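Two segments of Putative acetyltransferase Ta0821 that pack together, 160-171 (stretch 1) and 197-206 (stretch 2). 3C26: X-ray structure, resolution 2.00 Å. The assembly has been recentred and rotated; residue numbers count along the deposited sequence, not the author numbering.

Stretch 1, residues 160-171: ALKPVNERYAGR
Stretch 2 (197-206) NLIVDGSTFV

Strand 164-168 of stretch 1 runs parallel to strand 198-200 of stretch 2, their N-to-C directions 37° apart and their axes approaching to 4.8 Å; together the two stretches bury 654 Å². Tyr 168, Val 164 and Val 200 are covered most. Val 164 (phi/psi -120/126, chi1 t) pairs with Ile 199 (-118/103, chi1 m, chi2 t), CA to CA 4.3 Å, and opens the ladder: its N donates to Leu 198 O (2.8 Å), and its O accepts from Val 200 N (2.9 Å, 160° at the hydrogen). One residue thus uses both its backbone groups on the flanking residues of its partner, as parallel strands do. Glu 166 N then donates to Val 200 O (3.0 Å). The register shifts by one residue between Asn 165, paired with Val 200, and Tyr 168, paired with Gly 202; this beta bulge passes through Glu 166 at -112/-171. Beyond it, Gly 202 N donates to Arg 167 O (3.0 Å), and Gly 202 O accepts a short bond from Ala 169 N (2.6 Å) and a weak one from Gly 170 N (3.1 Å, 122°).

Stretch 2 turns its corner at Asp 201 through a type II' turn from Asp 201 to Thr 204. Gly 202 sits at 71/-112, a positive phi that favours glycine, and Ser 203 at -97/-6; Asp 201 N donates to Thr 204 O and Thr 204 N to Asp 201 O, both 3.1 Å. The hairpin continues with Ile 199 N to Val 206 O and Val 206 N to Ile 199 O, both 2.9 Å, and Phe 205 points toward stretch 1.

Tyr 168 (-92/110, chi1 180°, chi2 52°) lies on the same sheet face as Val 200. Its CB rests 3.7 Å from Val 200 CG1 (Val 200 chi1 t), a close apolar contact. One face of its ring receives the edge of Phe 205 (chi1 t, chi2 125°): Tyr 168 CG lies 3.8 Å from Phe 205 CD1, centroids are 5.1 Å apart and planes meet at 80°, directing edge hydrogens at the pi cloud. Tyr 168 CA also makes a CA-H...O contact with Gly 202 O (3.5 Å).

On the other face, Val 164 CB meets Ile 199 CG2 at 4.0 Å. Leu 161 (chi1 t, chi2 p) points sideways, but its end comes nearer, bringing CD1 to 3.8 Å from Ile 199 CD1 and extending this hydrocarbon contact before the strand begins.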

# COMPACT_ATOMS: atom_id res chain seq x y z
N ALA A 160 -5.19 14.53 26.31
CA ALA A 160 -4.27 13.53 26.87
C ALA A 160 -2.98 13.56 26.03
O ALA A 160 -1.95 12.92 26.35
CB ALA A 160 -4.93 12.15 26.87
N LEU A 161 -3.09 14.31 24.94
CA LEU A 161 -1.95 14.65 24.11
C LEU A 161 -1.76 16.14 24.35
O LEU A 161 -2.60 16.99 23.97
CB LEU A 161 -2.17 14.37 22.63
CG LEU A 161 -0.89 14.44 21.79
CD1 LEU A 161 0.17 13.53 22.31
CD2 LEU A 161 -1.23 14.11 20.35
N LYS A 162 -0.66 16.42 25.02
CA LYS A 162 -0.29 17.75 25.44
C LYS A 162 1.16 18.04 25.01
O LYS A 162 1.98 17.13 24.94
CB LYS A 162 -0.44 17.83 26.96
CG LYS A 162 -1.89 17.88 27.45
CD LYS A 162 -2.29 19.33 27.76
CE LYS A 162 -3.70 19.46 28.37
NZ LYS A 162 -4.74 19.78 27.34
N PRO A 163 1.46 19.30 24.71
CA PRO A 163 2.81 19.62 24.27
C PRO A 163 3.83 19.54 25.37
O PRO A 163 3.52 19.80 26.51
CB PRO A 163 2.67 21.07 23.83
CG PRO A 163 1.60 21.61 24.72
CD PRO A 163 0.60 20.50 24.74
N VAL A 164 5.05 19.17 25.00
CA VAL A 164 6.19 19.17 25.95
C VAL A 164 7.26 20.11 25.41
O VAL A 164 7.72 20.02 24.28
CB VAL A 164 6.76 17.80 26.20
CG1 VAL A 164 7.99 17.90 27.12
CG2 VAL A 164 5.70 16.93 26.81
N ASN A 165 7.64 21.04 26.26
CA ASN A 165 8.45 22.16 25.82
C ASN A 165 9.80 22.27 26.50
O ASN A 165 10.07 23.22 27.25
CB ASN A 165 7.65 23.43 26.03
CG ASN A 165 8.25 24.59 25.33
OD1 ASN A 165 9.28 24.45 24.66
ND2 ASN A 165 7.63 25.78 25.50
N GLU A 166 10.63 21.28 26.21
CA GLU A 166 11.99 21.20 26.71
C GLU A 166 13.01 21.37 25.60
O GLU A 166 12.68 21.70 24.47
CB GLU A 166 12.22 19.86 27.40
CG GLU A 166 11.29 19.65 28.58
CD GLU A 166 11.54 20.63 29.75
OE1 GLU A 166 12.23 21.67 29.55
OE2 GLU A 166 11.07 20.33 30.87
N ARG A 167 14.27 21.12 25.94
CA ARG A 167 15.38 21.28 25.00
C ARG A 167 15.63 20.01 24.19
O ARG A 167 15.53 18.90 24.69
CB ARG A 167 16.68 21.70 25.72
N TYR A 168 15.93 20.23 22.92
CA TYR A 168 16.23 19.17 21.97
C TYR A 168 17.73 18.92 21.95
O TYR A 168 18.52 19.74 21.45
CB TYR A 168 15.80 19.52 20.58
CG TYR A 168 16.09 18.46 19.56
CD1 TYR A 168 15.70 17.15 19.76
CD2 TYR A 168 16.72 18.77 18.36
CE1 TYR A 168 15.93 16.21 18.84
CE2 TYR A 168 16.94 17.81 17.40
CZ TYR A 168 16.58 16.52 17.66
OH TYR A 168 16.78 15.52 16.71
N ALA A 169 18.08 17.77 22.48
CA ALA A 169 19.47 17.33 22.62
C ALA A 169 19.85 16.42 21.48
O ALA A 169 20.97 15.96 21.36
CB ALA A 169 19.66 16.63 24.00
N GLY A 170 18.88 16.16 20.63
CA GLY A 170 19.02 15.31 19.47
C GLY A 170 19.88 15.93 18.38
O GLY A 170 20.28 17.10 18.47
N ARG A 171 20.02 15.16 17.32
CA ARG A 171 21.01 15.38 16.29
C ARG A 171 20.48 15.72 14.93
O ARG A 171 21.26 15.91 13.98
CB ARG A 171 21.86 14.09 16.18
CG ARG A 171 22.88 13.89 17.29
CD ARG A 171 24.24 14.41 16.90
NE ARG A 171 24.24 15.85 16.66
CZ ARG A 171 24.05 16.76 17.61
NH1 ARG A 171 23.82 16.40 18.86
NH2 ARG A 171 24.08 18.04 17.33
N ASN A 197 2.09 22.39 19.56
CA ASN A 197 1.99 21.18 18.76
C ASN A 197 3.26 20.36 18.77
O ASN A 197 3.46 19.55 17.91
CB ASN A 197 1.63 21.49 17.30
CG ASN A 197 0.22 21.99 17.14
OD1 ASN A 197 -0.04 23.15 17.37
ND2 ASN A 197 -0.67 21.13 16.69
N LEU A 198 4.13 20.59 19.74
CA LEU A 198 5.38 19.86 19.83
C LEU A 198 5.57 19.16 21.16
O LEU A 198 5.19 19.64 22.23
CB LEU A 198 6.55 20.82 19.55
CG LEU A 198 6.68 21.27 18.10
CD1 LEU A 198 7.44 22.60 17.97
CD2 LEU A 198 7.37 20.17 17.27
N ILE A 199 6.15 17.98 21.05
CA ILE A 199 6.61 17.19 22.18
C ILE A 199 8.10 17.10 21.93
O ILE A 199 8.56 16.40 21.03
CB ILE A 199 6.00 15.79 22.26
CG1 ILE A 199 4.48 15.90 22.43
CG2 ILE A 199 6.61 15.00 23.40
CD1 ILE A 199 3.79 14.56 22.43
N VAL A 200 8.84 17.90 22.69
CA VAL A 200 10.29 17.99 22.55
C VAL A 200 10.94 17.83 23.90
O VAL A 200 10.63 18.56 24.85
CB VAL A 200 10.77 19.31 21.93
CG1 VAL A 200 12.32 19.35 21.88
CG2 VAL A 200 10.18 19.47 20.54
N ASP A 201 11.84 16.87 23.96
CA ASP A 201 12.50 16.55 25.21
C ASP A 201 13.62 15.55 24.97
O ASP A 201 13.39 14.36 24.72
CB ASP A 201 11.47 15.97 26.16
CG ASP A 201 11.94 15.91 27.58
OD1 ASP A 201 13.00 16.48 27.89
OD2 ASP A 201 11.22 15.32 28.38
N GLY A 202 14.84 16.04 25.05
CA GLY A 202 16.02 15.21 24.82
C GLY A 202 16.14 14.85 23.36
O GLY A 202 16.41 15.72 22.52
N SER A 203 15.95 13.56 23.06
CA SER A 203 15.98 13.07 21.67
C SER A 203 14.61 12.94 21.05
O SER A 203 14.48 12.64 19.87
CB SER A 203 16.70 11.72 21.52
OG SER A 203 18.09 11.88 21.63
N THR A 204 13.59 13.17 21.86
CA THR A 204 12.21 13.17 21.37
C THR A 204 11.87 14.50 20.69
O THR A 204 12.08 15.58 21.20
CB THR A 204 11.16 12.90 22.46
OG1 THR A 204 11.50 11.71 23.19
CG2 THR A 204 9.83 12.68 21.81
N PHE A 205 11.39 14.40 19.46
CA PHE A 205 10.99 15.58 18.73
C PHE A 205 9.84 15.16 17.82
O PHE A 205 10.05 14.60 16.76
CB PHE A 205 12.16 16.14 17.94
CG PHE A 205 11.92 17.52 17.38
CD1 PHE A 205 12.77 18.56 17.66
CD2 PHE A 205 10.80 17.77 16.63
CE1 PHE A 205 12.53 19.83 17.14
CE2 PHE A 205 10.55 19.01 16.12
CZ PHE A 205 11.41 20.05 16.36
N VAL A 206 8.63 15.38 18.33
CA VAL A 206 7.39 15.00 17.68
C VAL A 206 6.43 16.18 17.45
O VAL A 206 6.12 16.98 18.33
CB VAL A 206 6.61 13.91 18.52
CG1 VAL A 206 5.32 13.46 17.84
CG2 VAL A 206 7.49 12.72 18.78